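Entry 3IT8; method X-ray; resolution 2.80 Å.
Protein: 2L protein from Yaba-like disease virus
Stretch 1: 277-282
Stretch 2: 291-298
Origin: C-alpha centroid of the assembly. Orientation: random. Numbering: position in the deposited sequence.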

# COMPACT_ATOMS: atom_id res chain seq x y z
N SER D 277 4.96 17.12 -40.52
CA SER D 277 4.08 15.95 -40.50
C SER D 277 2.65 16.27 -40.88
O SER D 277 1.83 15.37 -41.08
CB SER D 277 4.08 15.30 -39.11
OG SER D 277 5.34 14.77 -38.78
N GLN D 278 2.34 17.55 -40.98
CA GLN D 278 0.98 17.98 -41.30
C GLN D 278 0.09 17.57 -40.14
O GLN D 278 -0.15 16.38 -39.92
CB GLN D 278 0.46 17.32 -42.58
CG GLN D 278 -0.93 17.79 -42.94
CD GLN D 278 -1.50 17.10 -44.15
OE1 GLN D 278 -1.80 15.90 -44.11
NE2 GLN D 278 -1.64 17.84 -45.24
N PRO D 279 -0.43 18.55 -39.40
CA PRO D 279 -1.29 18.24 -38.26
C PRO D 279 -2.53 17.46 -38.62
O PRO D 279 -2.99 17.46 -39.77
CB PRO D 279 -1.61 19.62 -37.70
CG PRO D 279 -1.71 20.44 -38.93
CD PRO D 279 -0.49 19.99 -39.71
N VAL D 280 -3.05 16.78 -37.61
CA VAL D 280 -4.26 16.00 -37.69
C VAL D 280 -5.16 16.69 -36.64
O VAL D 280 -4.66 17.24 -35.65
CB VAL D 280 -3.99 14.55 -37.32
CG1 VAL D 280 -3.47 14.45 -35.90
CG2 VAL D 280 -5.24 13.76 -37.47
N CYS D 281 -6.46 16.68 -36.85
CA CYS D 281 -7.34 17.35 -35.91
C CYS D 281 -7.89 16.40 -34.84
O CYS D 281 -8.50 15.38 -35.16
CB CYS D 281 -8.51 18.00 -36.67
SG CYS D 281 -9.60 19.02 -35.62
N VAL D 282 -7.64 16.74 -33.57
CA VAL D 282 -8.16 15.94 -32.46
C VAL D 282 -9.29 16.74 -31.81
O VAL D 282 -9.07 17.84 -31.31
CB VAL D 282 -7.10 15.65 -31.39
CG1 VAL D 282 -7.65 14.65 -30.40
CG2 VAL D 282 -5.83 15.12 -32.04
N GLN D 291 -11.63 12.06 -30.45
CA GLN D 291 -11.41 11.42 -31.74
C GLN D 291 -10.44 12.17 -32.64
O GLN D 291 -10.37 13.40 -32.61
CB GLN D 291 -12.71 11.22 -32.48
CG GLN D 291 -13.37 9.91 -32.19
CD GLN D 291 -14.37 9.53 -33.27
OE1 GLN D 291 -14.05 9.57 -34.47
NE2 GLN D 291 -15.59 9.17 -32.86
N VAL D 292 -9.69 11.43 -33.45
CA VAL D 292 -8.72 12.03 -34.35
C VAL D 292 -9.29 12.05 -35.77
O VAL D 292 -9.98 11.12 -36.19
CB VAL D 292 -7.40 11.26 -34.33
CG1 VAL D 292 -6.30 12.10 -34.95
CG2 VAL D 292 -7.04 10.87 -32.91
N TYR D 293 -9.02 13.14 -36.49
CA TYR D 293 -9.51 13.30 -37.87
C TYR D 293 -8.40 13.82 -38.77
O TYR D 293 -7.65 14.73 -38.40
CB TYR D 293 -10.70 14.25 -37.90
CG TYR D 293 -11.86 13.78 -37.05
CD1 TYR D 293 -11.97 14.16 -35.71
CD2 TYR D 293 -12.84 12.95 -37.58
CE1 TYR D 293 -13.05 13.73 -34.91
CE2 TYR D 293 -13.91 12.51 -36.80
CZ TYR D 293 -14.01 12.90 -35.47
OH TYR D 293 -15.08 12.50 -34.71
N THR D 294 -8.32 13.27 -39.98
CA THR D 294 -7.24 13.64 -40.89
C THR D 294 -7.60 14.29 -42.22
O THR D 294 -8.66 14.89 -42.38
CB THR D 294 -6.38 12.41 -41.22
OG1 THR D 294 -7.22 11.39 -41.79
CG2 THR D 294 -5.71 11.86 -39.97
N CYS D 295 -6.66 14.12 -43.15
CA CYS D 295 -6.67 14.58 -44.55
C CYS D 295 -6.72 16.06 -44.90
O CYS D 295 -7.40 16.86 -44.27
CB CYS D 295 -7.73 13.82 -45.36
SG CYS D 295 -9.44 13.94 -44.78
N SER D 296 -5.96 16.39 -45.95
CA SER D 296 -5.86 17.74 -46.47
C SER D 296 -6.12 17.71 -47.98
O SER D 296 -6.79 16.79 -48.47
CB SER D 296 -4.46 18.30 -46.21
OG SER D 296 -4.17 18.30 -44.82
N GLU D 297 -5.59 18.69 -48.71
CA GLU D 297 -5.82 18.78 -50.15
C GLU D 297 -7.30 19.10 -50.35
O GLU D 297 -7.69 19.75 -51.30
CB GLU D 297 -5.48 17.45 -50.84
CG GLU D 297 -4.00 17.22 -51.10
CD GLU D 297 -3.14 17.54 -49.90
OE1 GLU D 297 -3.41 17.00 -48.81
OE2 GLU D 297 -2.19 18.33 -50.04
N GLY D 298 -8.11 18.63 -49.40
CA GLY D 298 -9.54 18.83 -49.43
C GLY D 298 -10.16 17.49 -49.07
O GLY D 298 -11.36 17.28 -49.24

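The two stretches pair as antiparallel strands, 279-282 against 291-293, their N-to-C directions 143° apart and their axes approaching to 4.6 Å. Two backbone hydrogen bonds, both between Cys281 and Tyr293, fix the register. Tyr293 N donates to Cys281 O at 2.7 Å, with an N-H...O angle of 145°, and Cys281 N donates to Tyr293 O at 2.8 Å and 149°. Each residue thus has its amide and its carbonyl satisfied by the same partner, as expected of a hydrogen-bonded antiparallel pair with CA atoms 5.0 Å apart. The second bond is less precisely placed, because Tyr293 O lies implausibly near Val280 CG2 in the model.

The next pair, Val282 with Val292, is the non-hydrogen-bonded kind, and its CA atoms come closer, to 4.4 Å. Here CA-H...O contacts supplement the amide bonds: Val292 CA lies 3.5 Å from Cys281 O (136° at H), and Val282 CA lies 3.4 Å from Gln291 O (143°). Cys281 O therefore receives both an amide and a CA-H.

Val282 and Val292 share one face of the sheet, both with chi1 in the t well, and Val282 CG2 meets Val292 CG1 at 4.2 Å. Val280, with chi1 at p, brings CG2 to 3.2 Å from the same Val292 CG1. Branched, apolar valines suit this setting, since they fill space beside the strands without adding polar groups to satisfy. Cys281 and Tyr293 point to the other face; the Cys281 sulfur is covalently bonded elsewhere in the structure.

Beyond the strands, Gln278 and Ser296 point toward each other. Gln278 NE2 approaches Ser296 OG to 2.6 Å, but the angle is poor for a hydrogen bond and Ser296 is poorly ordered; NE2 finds its hydrogen-bond partner elsewhere in the structure. Altogether the contact buries 380 Å², summed over both sides.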